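Local coordinates for protein single-stranded DNA specific exonuclease RecJ (Thermus thermophilus, PDB 2ZXR) that degrades single-stranded DNA exonucleolytically in the 5' to 3' direction, using divalent metal ions, preferably magnesium, at residues L46-A51 with W228-V233; L50-L55 with A191-W196; K330-L335 with E353-P358; L372-A377 with R420-V425; D386-Y391 with A398-D403. All coordinates share one frame; numbering follows the deposited sequence.

Contact 1: residues L46-A51 with W228-V233; sequences LDPPLA and WNRALV
Trp228 and Leu50 meet because each carries its CG anti to its backbone N (chi1 -165° and 178°), which swings the indole along the helix flank and the leucine tip in toward it. Leu50 CD1 comes in obliquely at the rim of the indole, above its plane, 3.4 Å from Trp228 NE1, on the side where Leu232 CB also lies. The indole N-H is used by the next residue of the loop: Trp228 NE1 donates to Ala51 O at 2.6 Å, a short bond, somewhat bent, with the oxygen tilted out of the ring plane. At the other end of the loop Arg230, bent at chi3, reaches out from the helix, across its axis, and NH1 donates in its own plane to a lone pair of Leu46 O at 3.0 Å. Lys234 NZ donates to this carbonyl oxygen too, while Arg230 NH1 has a second acceptor in Leu449 O. Between these two polar ties the proline ring of Pro48 sits on the helix: its CD is 3.6 Å from Arg230 CD, its CG 3.6 Å from Ala231 CB, the small methyl letting the loop come close, with Leu50 and Ala231 CA atoms 5.3 Å apart. This is an extended, proline-rich loop laid across helix 227-239 and tied to it at both ends, on the flank of the DHH nuclease core, the side chain of Leu232 about 12 Å from the bound magnesium ion.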
# COMPACT_ATOMS: atom_id res chain seq x y z
N LEU A 46 2.29 -9.46 14.73
CA LEU A 46 2.39 -10.05 13.41
C LEU A 46 1.24 -11.01 13.23
O LEU A 46 0.72 -11.21 12.13
CB LEU A 46 3.71 -10.81 13.29
CG LEU A 46 4.93 -9.91 13.13
CD1 LEU A 46 6.17 -10.79 12.98
CD2 LEU A 46 4.74 -9.02 11.90
N ASP A 47 0.83 -11.61 14.34
CA ASP A 47 -0.28 -12.54 14.32
C ASP A 47 -1.31 -12.17 15.36
O ASP A 47 -1.46 -12.84 16.38
CB ASP A 47 0.19 -13.97 14.53
CG ASP A 47 0.25 -14.73 13.23
OD1 ASP A 47 1.15 -14.41 12.42
OD2 ASP A 47 -0.61 -15.63 13.01
N PRO A 48 -2.03 -11.07 15.10
CA PRO A 48 -3.05 -10.65 16.06
C PRO A 48 -4.07 -11.77 16.25
O PRO A 48 -4.23 -12.65 15.38
CB PRO A 48 -3.63 -9.39 15.41
CG PRO A 48 -3.46 -9.65 13.94
CD PRO A 48 -2.09 -10.27 13.86
N PRO A 49 -4.74 -11.78 17.40
CA PRO A 49 -5.75 -12.82 17.65
C PRO A 49 -7.01 -12.46 16.87
O PRO A 49 -7.37 -11.28 16.77
CB PRO A 49 -5.98 -12.71 19.15
CG PRO A 49 -5.90 -11.20 19.37
CD PRO A 49 -4.63 -10.86 18.55
N LEU A 50 -7.67 -13.46 16.29
CA LEU A 50 -8.92 -13.20 15.60
C LEU A 50 -9.94 -13.33 16.72
O LEU A 50 -10.12 -14.41 17.27
CB LEU A 50 -9.20 -14.25 14.54
CG LEU A 50 -10.54 -14.05 13.81
CD1 LEU A 50 -10.58 -12.65 13.18
CD2 LEU A 50 -10.71 -15.14 12.76
N ALA A 51 -10.58 -12.23 17.09
CA ALA A 51 -11.53 -12.26 18.17
C ALA A 51 -12.86 -11.61 17.80
O ALA A 51 -12.97 -10.95 16.77
CB ALA A 51 -10.93 -11.56 19.40
N TRP A 228 -7.52 -6.53 13.56
CA TRP A 228 -8.55 -7.53 13.28
C TRP A 228 -8.62 -7.87 11.78
O TRP A 228 -8.72 -9.05 11.40
CB TRP A 228 -9.91 -7.02 13.75
CG TRP A 228 -10.91 -8.12 13.81
CD1 TRP A 228 -11.10 -9.01 14.83
CD2 TRP A 228 -11.85 -8.48 12.79
NE1 TRP A 228 -12.10 -9.90 14.51
CE2 TRP A 228 -12.58 -9.59 13.26
CE3 TRP A 228 -12.15 -7.96 11.51
CZ2 TRP A 228 -13.59 -10.21 12.51
CZ3 TRP A 228 -13.15 -8.56 10.77
CH2 TRP A 228 -13.86 -9.68 11.27
N ASN A 229 -8.60 -6.86 10.92
CA ASN A 229 -8.65 -7.17 9.49
C ASN A 229 -7.45 -8.03 9.08
O ASN A 229 -7.61 -8.94 8.29
CB ASN A 229 -8.72 -5.89 8.62
CG ASN A 229 -10.11 -5.28 8.56
OD1 ASN A 229 -11.13 -5.95 8.80
ND2 ASN A 229 -10.17 -4.02 8.19
N ARG A 230 -6.25 -7.77 9.60
CA ARG A 230 -5.08 -8.62 9.26
C ARG A 230 -5.30 -10.05 9.72
O ARG A 230 -4.99 -11.00 9.01
CB ARG A 230 -3.77 -8.12 9.91
CG ARG A 230 -2.66 -9.25 9.97
CD ARG A 230 -1.28 -8.85 10.65
NE ARG A 230 -0.50 -8.30 9.57
CZ ARG A 230 0.59 -8.80 9.02
NH1 ARG A 230 1.19 -9.91 9.43
NH2 ARG A 230 1.01 -8.21 7.92
N ALA A 231 -5.82 -10.21 10.93
CA ALA A 231 -6.04 -11.54 11.46
C ALA A 231 -7.10 -12.29 10.66
O ALA A 231 -6.97 -13.49 10.41
CB ALA A 231 -6.47 -11.45 12.93
N LEU A 232 -8.15 -11.57 10.26
CA LEU A 232 -9.24 -12.19 9.51
C LEU A 232 -8.75 -12.67 8.17
O LEU A 232 -9.02 -13.83 7.76
CB LEU A 232 -10.40 -11.21 9.33
CG LEU A 232 -11.55 -11.78 8.47
CD1 LEU A 232 -12.33 -12.84 9.27
CD2 LEU A 232 -12.46 -10.69 8.05
N VAL A 233 -8.00 -11.81 7.48
CA VAL A 233 -7.47 -12.16 6.17
C VAL A 233 -6.48 -13.34 6.26
O VAL A 233 -6.53 -14.25 5.45
CB VAL A 233 -6.85 -10.89 5.50
CG1 VAL A 233 -6.00 -11.26 4.28
CG2 VAL A 233 -8.02 -9.95 5.06

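Contact 2: residues L50-L55 with A191-W196; sequences LALLPL and AFLLLW
The extended loop that precedes helix 60-70 runs past helix 187-201 of the DHH-family domain, and Leu52 and Trp196 are the middle of this apolar seam. The methylene of Leu52 sits squarely over the indole: CB is 4.0 Å from the centroid of the five-membered ring of Trp196 and 12° off its normal, a CH-pi contact. With CG anti to the backbone N (chi1 176°), Leu52 sends CD1 back past the tryptophan to its root, 3.9 Å from Trp196 CG, and on to the helix backbone, 3.5 Å from Leu193 O. The far end of the indole points at the Leu50 and Ala51 peptides, with Leu50 O at its edge, in the ring plane, 3.5 Å from Trp196 CH2. No hydrogen bond crosses between the two segments, so they are held by van der Waals contact alone; the buried helix turns Leu193 and Trp196 to the loop, while Leu194 packs on helices 60-70 and 83-98. Leu193 divides its two methyls: CD2 approaches Leu53 N, whereas CD1 meets Leu55 CD1 at 3.5 Å, the two side chains crossing at about a right angle. Leu53 CD1 touches that same Leu193 CD1 at 4.1 Å, and the side chain of Leu55 comes within about 8 Å of that of His160, a metal ligand.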
# COMPACT_ATOMS: atom_id res chain seq x y z
N LEU A 50 -7.67 -13.46 16.29
CA LEU A 50 -8.92 -13.20 15.60
C LEU A 50 -9.94 -13.33 16.72
O LEU A 50 -10.12 -14.41 17.27
CB LEU A 50 -9.20 -14.25 14.54
CG LEU A 50 -10.54 -14.05 13.81
CD1 LEU A 50 -10.58 -12.65 13.18
CD2 LEU A 50 -10.71 -15.14 12.76
N ALA A 51 -10.58 -12.23 17.09
CA ALA A 51 -11.53 -12.26 18.17
C ALA A 51 -12.86 -11.61 17.80
O ALA A 51 -12.97 -10.95 16.77
CB ALA A 51 -10.93 -11.56 19.40
N LEU A 52 -13.86 -11.80 18.65
CA LEU A 52 -15.15 -11.19 18.42
C LEU A 52 -15.09 -9.76 18.94
O LEU A 52 -15.12 -9.54 20.15
CB LEU A 52 -16.24 -11.98 19.15
CG LEU A 52 -17.68 -11.44 19.11
CD1 LEU A 52 -18.18 -11.37 17.67
CD2 LEU A 52 -18.58 -12.36 19.93
N LEU A 53 -15.01 -8.78 18.02
CA LEU A 53 -14.94 -7.36 18.38
C LEU A 53 -16.26 -6.92 18.99
O LEU A 53 -17.32 -7.30 18.51
CB LEU A 53 -14.68 -6.50 17.15
CG LEU A 53 -13.38 -6.70 16.38
CD1 LEU A 53 -13.37 -5.81 15.15
CD2 LEU A 53 -12.20 -6.37 17.28
N PRO A 54 -16.22 -6.09 20.04
CA PRO A 54 -17.40 -5.59 20.74
C PRO A 54 -18.05 -4.38 20.06
O PRO A 54 -18.13 -3.30 20.66
CB PRO A 54 -16.85 -5.24 22.12
CG PRO A 54 -15.52 -4.67 21.78
CD PRO A 54 -14.99 -5.64 20.72
N LEU A 55 -18.52 -4.56 18.83
CA LEU A 55 -19.15 -3.46 18.11
C LEU A 55 -20.47 -3.14 18.77
O LEU A 55 -21.15 -4.04 19.28
CB LEU A 55 -19.41 -3.84 16.65
CG LEU A 55 -18.25 -4.47 15.87
CD1 LEU A 55 -18.76 -4.95 14.52
CD2 LEU A 55 -17.11 -3.47 15.70
N ALA A 191 -20.74 -8.77 8.88
CA ALA A 191 -21.67 -9.90 8.71
C ALA A 191 -21.06 -11.13 9.46
O ALA A 191 -21.76 -11.90 10.12
CB ALA A 191 -21.83 -10.25 7.25
N PHE A 192 -19.75 -11.30 9.31
CA PHE A 192 -19.03 -12.39 9.95
C PHE A 192 -19.09 -12.22 11.48
O PHE A 192 -19.36 -13.16 12.20
CB PHE A 192 -17.58 -12.36 9.45
CG PHE A 192 -16.69 -13.37 10.08
CD1 PHE A 192 -16.70 -14.68 9.65
CD2 PHE A 192 -15.80 -13.01 11.09
CE1 PHE A 192 -15.84 -15.62 10.20
CE2 PHE A 192 -14.94 -13.95 11.65
CZ PHE A 192 -14.96 -15.25 11.20
N LEU A 193 -18.85 -11.01 11.97
CA LEU A 193 -18.89 -10.77 13.41
C LEU A 193 -20.28 -11.07 13.97
O LEU A 193 -20.40 -11.66 15.04
CB LEU A 193 -18.49 -9.32 13.71
CG LEU A 193 -17.00 -9.07 13.49
CD1 LEU A 193 -16.69 -7.58 13.44
CD2 LEU A 193 -16.21 -9.78 14.59
N LEU A 194 -21.31 -10.67 13.22
CA LEU A 194 -22.70 -10.89 13.60
C LEU A 194 -22.99 -12.38 13.68
O LEU A 194 -23.62 -12.84 14.64
CB LEU A 194 -23.64 -10.23 12.59
CG LEU A 194 -25.15 -10.34 12.87
CD1 LEU A 194 -25.46 -9.72 14.24
CD2 LEU A 194 -25.96 -9.62 11.76
N LEU A 195 -22.59 -13.15 12.66
CA LEU A 195 -22.83 -14.59 12.72
C LEU A 195 -22.11 -15.16 13.96
O LEU A 195 -22.62 -16.04 14.65
CB LEU A 195 -22.30 -15.28 11.45
CG LEU A 195 -22.41 -16.82 11.42
CD1 LEU A 195 -23.87 -17.22 11.54
CD2 LEU A 195 -21.79 -17.37 10.15
N TRP A 196 -20.92 -14.63 14.24
CA TRP A 196 -20.10 -15.08 15.37
C TRP A 196 -20.80 -14.75 16.71
O TRP A 196 -20.83 -15.58 17.64
CB TRP A 196 -18.73 -14.41 15.30
CG TRP A 196 -17.67 -14.94 16.23
CD1 TRP A 196 -17.85 -15.64 17.39
CD2 TRP A 196 -16.25 -14.76 16.09
NE1 TRP A 196 -16.64 -15.89 17.99
CE2 TRP A 196 -15.64 -15.37 17.21
CE3 TRP A 196 -15.44 -14.14 15.13
CZ2 TRP A 196 -14.26 -15.38 17.40
CZ3 TRP A 196 -14.05 -14.15 15.32
CH2 TRP A 196 -13.48 -14.77 16.45

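Contact 3: residues K330-L335 with E353-P358; sequences KAIVLL and EATLRP
Ile332 pushes its CD1 methyl against Thr355 in a tip-to-tip approach, 3.3 Å from Thr355 CG2, tighter than usual for two carbons, and 3.4 Å from Thr355 OG1. Its CG1 stands anti to the carbonyl carbon (chi1 -62°), which leaves the methyl end reaching toward the helix terminus. Ile332 N donates an almost straight bond, 175° at the hydrogen, to Pro358 O at 3.1 Å, the donor nearly along the C=O axis. Here helix 341-355 hands over to strand 359-363 in a beta-alpha-beta unit whose strands, 332-335 and 359-363, run parallel; Leu356, with positive phi, makes the turn out of the helix. Next to the Ile332 bond the ring of Pro358 lies against Lys330 O, with CD at 3.2 Å. A water joins the same carbonyl to the arginine, donating to Lys330 O and accepting from Arg357 NH1 in the guanidinium plane. Arg357 NH1 also forms a salt bridge with Asp423, whose charge probably eases the approach of Lys330 NZ to Arg357 NH2, 4.4 Å apart.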
# COMPACT_ATOMS: atom_id res chain seq x y z
N LYS A 330 -6.74 21.30 -14.25
CA LYS A 330 -6.85 21.05 -12.83
C LYS A 330 -7.84 19.91 -12.57
O LYS A 330 -7.84 19.31 -11.49
CB LYS A 330 -7.29 22.32 -12.10
CG LYS A 330 -6.14 23.20 -11.57
CD LYS A 330 -5.04 23.45 -12.60
CE LYS A 330 -3.90 24.30 -12.00
NZ LYS A 330 -2.58 23.99 -12.65
N ALA A 331 -8.68 19.62 -13.55
CA ALA A 331 -9.67 18.55 -13.42
C ALA A 331 -10.00 18.04 -14.81
O ALA A 331 -10.13 18.83 -15.73
CB ALA A 331 -10.92 19.06 -12.73
N ILE A 332 -10.10 16.73 -14.95
CA ILE A 332 -10.44 16.11 -16.21
C ILE A 332 -11.95 15.80 -16.13
O ILE A 332 -12.41 15.11 -15.21
CB ILE A 332 -9.58 14.87 -16.43
CG1 ILE A 332 -8.12 15.32 -16.50
CG2 ILE A 332 -9.94 14.17 -17.73
CD1 ILE A 332 -7.14 14.20 -16.73
N VAL A 333 -12.71 16.36 -17.07
CA VAL A 333 -14.15 16.20 -17.06
C VAL A 333 -14.57 15.78 -18.45
O VAL A 333 -14.48 16.55 -19.40
CB VAL A 333 -14.84 17.53 -16.64
CG1 VAL A 333 -16.33 17.31 -16.34
CG2 VAL A 333 -14.15 18.09 -15.41
N LEU A 334 -15.02 14.54 -18.56
CA LEU A 334 -15.40 14.03 -19.86
C LEU A 334 -16.79 13.45 -19.88
O LEU A 334 -17.30 12.95 -18.88
CB LEU A 334 -14.37 12.98 -20.29
CG LEU A 334 -12.93 13.51 -20.12
CD1 LEU A 334 -11.92 12.35 -20.22
CD2 LEU A 334 -12.66 14.57 -21.18
N LEU A 335 -17.39 13.52 -21.06
CA LEU A 335 -18.73 13.06 -21.32
C LEU A 335 -18.66 11.97 -22.37
O LEU A 335 -17.99 12.15 -23.39
CB LEU A 335 -19.58 14.22 -21.87
CG LEU A 335 -20.98 13.88 -22.38
CD1 LEU A 335 -21.87 13.42 -21.21
CD2 LEU A 335 -21.61 15.12 -23.06
N GLU A 353 -4.81 7.88 -12.64
CA GLU A 353 -3.47 7.36 -12.40
C GLU A 353 -2.45 7.75 -13.46
O GLU A 353 -1.27 7.90 -13.17
CB GLU A 353 -3.52 5.84 -12.25
CG GLU A 353 -2.40 5.29 -11.41
CD GLU A 353 -2.41 5.83 -9.98
OE1 GLU A 353 -1.32 6.29 -9.53
OE2 GLU A 353 -3.48 5.78 -9.31
N ALA A 354 -2.91 7.91 -14.69
CA ALA A 354 -2.03 8.27 -15.79
C ALA A 354 -1.80 9.76 -15.76
O ALA A 354 -0.83 10.28 -16.29
CB ALA A 354 -2.71 7.90 -17.12
N THR A 355 -2.70 10.43 -15.06
CA THR A 355 -2.75 11.88 -15.03
C THR A 355 -2.49 12.61 -13.70
O THR A 355 -2.07 13.78 -13.69
CB THR A 355 -4.15 12.22 -15.58
OG1 THR A 355 -4.04 12.89 -16.84
CG2 THR A 355 -4.96 12.97 -14.58
N LEU A 356 -2.74 11.94 -12.59
CA LEU A 356 -2.58 12.57 -11.28
C LEU A 356 -3.49 13.80 -11.17
O LEU A 356 -3.08 14.85 -10.68
CB LEU A 356 -1.12 12.96 -11.07
CG LEU A 356 -0.35 12.18 -9.98
CD1 LEU A 356 -0.79 10.71 -9.93
CD2 LEU A 356 1.13 12.31 -10.25
N ARG A 357 -4.73 13.65 -11.63
CA ARG A 357 -5.72 14.73 -11.58
C ARG A 357 -7.10 14.15 -11.22
O ARG A 357 -7.39 12.98 -11.49
CB ARG A 357 -5.86 15.41 -12.94
CG ARG A 357 -4.64 16.14 -13.45
CD ARG A 357 -4.32 17.32 -12.59
NE ARG A 357 -3.18 18.04 -13.13
CZ ARG A 357 -2.68 19.14 -12.59
NH1 ARG A 357 -3.24 19.66 -11.51
NH2 ARG A 357 -1.61 19.71 -13.14
N PRO A 358 -7.96 14.96 -10.60
CA PRO A 358 -9.30 14.48 -10.25
C PRO A 358 -9.98 14.16 -11.58
O PRO A 358 -9.73 14.83 -12.59
CB PRO A 358 -9.92 15.69 -9.56
CG PRO A 358 -8.75 16.48 -9.05
CD PRO A 358 -7.74 16.35 -10.16
O HOH W 1 -5.55 19.32 -9.93

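Contact 4: residues L372-A377 with R420-V425; sequences LAPISA and RFPDPV
Pro424, Pro374 and Phe421 carry this contact, two proline rings and the root of an aromatic side chain. Pro424 faces Leu372 and Ala373. Leu372 has its CG between the backbone N and the carbonyl carbon (chi1 75°), a crowded position that carries its branch over the proline, CG 3.7 Å from Pro424 CB; CD2 reaches Pro424 CG at 3.9 Å, the two side chains crossing at about a right angle. The modelled approach of the Ala373 methyl to Pro424 is too close to be trusted. Pro374, next along, rests its CG 3.7 Å from Pro422 O and 4.1 Å from Phe421 CB, and its own carbonyl oxygen stands obliquely to the phenyl ring, 3.6 Å from Phe421 CD2. The side chains of Pro374 and Phe421 lie alongside, pointing opposite ways. The buried Ile375 brings CG1 to 4.1 Å from Phe421 CB, crossing it at a slant, and is backed by Tyr417 and Ala418 of helix 407-419. No hydrogen bond links the two segments, but Ile375 N bonds to Leu372 O at 3.0 Å and closes the turn. A type II' beta turn with Ala373 and Pro374 at its corners, leading into the N-cap Ser376 of helix 377-383, is laid against the proline-rich linker between helix 407-419 and strand 426-433.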
# COMPACT_ATOMS: atom_id res chain seq x y z
N LEU A 372 -8.06 12.79 -5.70
CA LEU A 372 -6.89 12.56 -4.85
C LEU A 372 -6.42 13.88 -4.30
O LEU A 372 -7.04 14.92 -4.51
CB LEU A 372 -5.73 12.01 -5.69
CG LEU A 372 -5.00 13.03 -6.60
CD1 LEU A 372 -3.77 12.37 -7.24
CD2 LEU A 372 -5.93 13.56 -7.72
N ALA A 373 -5.30 13.80 -3.60
CA ALA A 373 -4.59 14.97 -3.10
C ALA A 373 -5.36 15.91 -2.24
O ALA A 373 -6.01 15.46 -1.27
CB ALA A 373 -4.01 15.69 -4.26
N PRO A 374 -5.32 17.22 -2.53
CA PRO A 374 -6.13 17.99 -1.60
C PRO A 374 -7.52 18.22 -2.18
O PRO A 374 -8.25 19.08 -1.71
CB PRO A 374 -5.35 19.28 -1.46
CG PRO A 374 -4.88 19.51 -2.87
CD PRO A 374 -4.41 18.12 -3.28
N ILE A 375 -7.88 17.49 -3.23
CA ILE A 375 -9.20 17.72 -3.79
C ILE A 375 -10.18 16.63 -3.46
O ILE A 375 -10.04 15.49 -3.89
CB ILE A 375 -9.16 17.90 -5.29
CG1 ILE A 375 -8.20 19.04 -5.63
CG2 ILE A 375 -10.57 18.22 -5.81
CD1 ILE A 375 -8.05 19.24 -7.09
N SER A 376 -11.19 17.04 -2.70
CA SER A 376 -12.26 16.16 -2.28
C SER A 376 -13.31 15.99 -3.38
O SER A 376 -13.88 16.97 -3.90
CB SER A 376 -12.92 16.73 -1.02
OG SER A 376 -14.10 16.01 -0.71
N ALA A 377 -13.55 14.72 -3.72
CA ALA A 377 -14.51 14.35 -4.74
C ALA A 377 -15.91 14.89 -4.44
O ALA A 377 -16.47 15.65 -5.25
CB ALA A 377 -14.57 12.81 -4.86
N ARG A 420 -8.88 26.13 -7.25
CA ARG A 420 -8.68 26.74 -5.94
C ARG A 420 -7.64 25.99 -5.10
O ARG A 420 -7.25 26.45 -4.02
CB ARG A 420 -10.01 26.77 -5.18
CG ARG A 420 -10.99 27.81 -5.74
CD ARG A 420 -12.44 27.52 -5.37
NE ARG A 420 -12.61 27.10 -3.97
CZ ARG A 420 -13.79 26.85 -3.40
NH1 ARG A 420 -14.91 26.98 -4.11
NH2 ARG A 420 -13.85 26.44 -2.13
N PHE A 421 -7.18 24.85 -5.59
CA PHE A 421 -6.21 24.08 -4.83
C PHE A 421 -4.89 23.84 -5.52
O PHE A 421 -4.77 23.95 -6.75
CB PHE A 421 -6.80 22.72 -4.43
CG PHE A 421 -8.09 22.83 -3.68
CD1 PHE A 421 -9.26 23.15 -4.35
CD2 PHE A 421 -8.13 22.61 -2.32
CE1 PHE A 421 -10.47 23.26 -3.66
CE2 PHE A 421 -9.34 22.72 -1.62
CZ PHE A 421 -10.51 23.05 -2.30
N PRO A 422 -3.84 23.55 -4.73
CA PRO A 422 -2.53 23.29 -5.32
C PRO A 422 -2.61 21.99 -6.11
O PRO A 422 -3.52 21.18 -5.89
CB PRO A 422 -1.61 23.19 -4.10
CG PRO A 422 -2.54 22.96 -2.93
CD PRO A 422 -3.74 23.77 -3.28
N ASP A 423 -1.70 21.81 -7.06
CA ASP A 423 -1.70 20.58 -7.85
C ASP A 423 -1.47 19.36 -6.98
O ASP A 423 -0.75 19.42 -5.98
CB ASP A 423 -0.61 20.63 -8.91
CG ASP A 423 -0.90 21.65 -9.99
OD1 ASP A 423 0.04 21.99 -10.75
OD2 ASP A 423 -2.06 22.10 -10.07
N PRO A 424 -2.11 18.23 -7.32
CA PRO A 424 -1.89 17.02 -6.51
C PRO A 424 -0.46 16.52 -6.77
O PRO A 424 0.07 16.72 -7.86
CB PRO A 424 -2.93 16.03 -7.06
CG PRO A 424 -4.04 16.95 -7.59
CD PRO A 424 -3.24 18.06 -8.25
N VAL A 425 0.15 15.88 -5.77
CA VAL A 425 1.49 15.31 -5.90
C VAL A 425 1.49 13.87 -5.41
O VAL A 425 0.76 13.53 -4.47
CB VAL A 425 2.55 16.11 -5.08
CG1 VAL A 425 2.70 17.50 -5.64
CG2 VAL A 425 2.14 16.15 -3.59

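Contact 5: residues D386-Y391 with A398-D403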
# COMPACT_ATOMS: atom_id res chain seq x y z
N ASP A 386 -26.28 22.53 -7.44
CA ASP A 386 -27.54 23.00 -8.00
C ASP A 386 -27.81 22.33 -9.36
O ASP A 386 -28.96 22.20 -9.79
CB ASP A 386 -27.50 24.52 -8.19
CG ASP A 386 -26.37 24.97 -9.11
OD1 ASP A 386 -25.18 24.79 -8.76
OD2 ASP A 386 -26.66 25.49 -10.21
N LEU A 387 -26.73 21.92 -10.02
CA LEU A 387 -26.78 21.30 -11.35
C LEU A 387 -27.08 19.81 -11.37
O LEU A 387 -27.32 19.24 -12.43
CB LEU A 387 -25.43 21.51 -12.04
CG LEU A 387 -25.06 22.66 -12.97
CD1 LEU A 387 -25.90 23.89 -12.71
CD2 LEU A 387 -23.58 22.92 -12.81
N LEU A 388 -27.07 19.18 -10.21
CA LEU A 388 -27.25 17.73 -10.14
C LEU A 388 -28.60 17.24 -9.66
O LEU A 388 -29.27 17.90 -8.87
CB LEU A 388 -26.16 17.16 -9.23
CG LEU A 388 -24.76 17.70 -9.53
CD1 LEU A 388 -23.77 17.18 -8.49
CD2 LEU A 388 -24.35 17.29 -10.94
N LEU A 389 -28.99 16.06 -10.13
CA LEU A 389 -30.24 15.46 -9.73
C LEU A 389 -30.05 14.82 -8.36
O LEU A 389 -30.99 14.68 -7.57
CB LEU A 389 -30.67 14.40 -10.75
CG LEU A 389 -30.97 15.01 -12.12
CD1 LEU A 389 -31.26 13.92 -13.14
CD2 LEU A 389 -32.18 15.98 -11.97
N ARG A 390 -28.82 14.41 -8.08
CA ARG A 390 -28.48 13.79 -6.81
C ARG A 390 -27.00 13.45 -6.86
O ARG A 390 -26.43 13.31 -7.95
CB ARG A 390 -29.29 12.53 -6.58
CG ARG A 390 -29.29 11.62 -7.79
CD ARG A 390 -29.31 10.18 -7.37
NE ARG A 390 -28.16 9.45 -7.92
CZ ARG A 390 -28.25 8.45 -8.80
NH1 ARG A 390 -29.44 8.06 -9.23
NH2 ARG A 390 -27.15 7.83 -9.23
N TYR A 391 -26.39 13.32 -5.69
CA TYR A 391 -24.97 12.98 -5.62
C TYR A 391 -24.61 12.54 -4.20
O TYR A 391 -25.35 12.80 -3.24
CB TYR A 391 -24.12 14.19 -5.99
CG TYR A 391 -24.05 15.28 -4.94
CD1 TYR A 391 -25.14 16.10 -4.67
CD2 TYR A 391 -22.86 15.51 -4.24
CE1 TYR A 391 -25.06 17.14 -3.74
CE2 TYR A 391 -22.76 16.54 -3.29
CZ TYR A 391 -23.86 17.35 -3.05
OH TYR A 391 -23.75 18.39 -2.14
N ALA A 398 -16.84 9.52 -5.69
CA ALA A 398 -18.19 10.04 -5.51
C ALA A 398 -19.03 9.69 -6.72
O ALA A 398 -18.49 9.32 -7.75
CB ALA A 398 -18.16 11.57 -5.30
N GLY A 399 -20.34 9.78 -6.59
CA GLY A 399 -21.20 9.44 -7.70
C GLY A 399 -22.32 10.47 -7.80
O GLY A 399 -22.63 11.15 -6.81
N PHE A 400 -22.92 10.59 -8.97
CA PHE A 400 -24.02 11.53 -9.14
C PHE A 400 -24.85 11.19 -10.36
O PHE A 400 -24.55 10.24 -11.07
CB PHE A 400 -23.48 12.98 -9.23
CG PHE A 400 -22.52 13.25 -10.38
CD1 PHE A 400 -22.97 13.86 -11.56
CD2 PHE A 400 -21.17 12.92 -10.29
CE1 PHE A 400 -22.08 14.16 -12.63
CE2 PHE A 400 -20.28 13.20 -11.33
CZ PHE A 400 -20.74 13.82 -12.51
N ALA A 401 -25.93 11.93 -10.55
CA ALA A 401 -26.78 11.77 -11.71
C ALA A 401 -26.96 13.22 -12.14
O ALA A 401 -26.92 14.14 -11.30
CB ALA A 401 -28.11 11.12 -11.33
N MET A 402 -27.19 13.44 -13.43
CA MET A 402 -27.32 14.78 -13.96
C MET A 402 -27.75 14.78 -15.42
O MET A 402 -27.41 13.87 -16.19
CB MET A 402 -25.97 15.49 -13.85
CG MET A 402 -25.85 16.80 -14.61
SD MET A 402 -24.17 17.52 -14.56
CE MET A 402 -23.44 16.77 -16.01
N ASP A 403 -28.51 15.80 -15.81
CA ASP A 403 -28.96 15.91 -17.18
C ASP A 403 -27.70 16.26 -17.98
O ASP A 403 -27.04 17.25 -17.69
CB ASP A 403 -30.01 17.02 -17.29
CG ASP A 403 -30.66 17.05 -18.65
OD1 ASP A 403 -29.94 17.24 -19.65
OD2 ASP A 403 -31.89 16.89 -18.72
O HOH W 2 -29.52 17.51 -13.69
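The guanidinium of Arg390 lies flat on a methyl: Ala401 CB sits over the centre of one face, 3.7 Å from Arg390 CZ. Bends at chi2 and chi3 lay the arginine across the neighbouring strand. The phenyl ring of Phe400 is met obliquely by Leu388 CD2, 3.7 Å from Phe400 CD1, and that methyl also touches Met402 SD at 3.6 Å; Phe410 of helix 407-419 adjoins all three side chains. Across the strands Tyr391 CB and Phe400 CB meet at 3.5 Å, their backbones unusually close for a non-hydrogen-bonded pair. Arg390 and Ala401 form the hydrogen-bonded pair, with Ala401 N donating to Arg390 O at 3.0 Å. Where the first segment bends away, Leu389 N still donates to Ala401 O at 3.1 Å, from well above the carbonyl plane, and a water bridges Leu387 O to Asp403 N. Arg390 and Ala401 lie on one face, Tyr391 and Phe400 on the other, in an antiparallel beta hairpin at the edge of the five-stranded DHHA1 sheet.

The five contacts form two groups. Contacts 1 and 2, centres 12 Å apart, start from one loop and share Leu50 and Ala51; Trp228 of contact 1 packs on Leu193 and Leu53 of contact 2, so the loop joins helices 187-201 and 227-239 near the metal site. Contacts 3, 4 and 5 come later in the chain, and their centres lie 34 to 40 Å from those of the first pair. Contacts 3 and 5, centres 18 Å apart, lie at the two outer strands of one mixed sheet. Contact 4 touches both, through Asp423 with Arg357 and Ala377 with Ala398. The first group lies on the DHH side of the molecule, where the magnesium ion is bound, the second in and beside the DHHA1 domain.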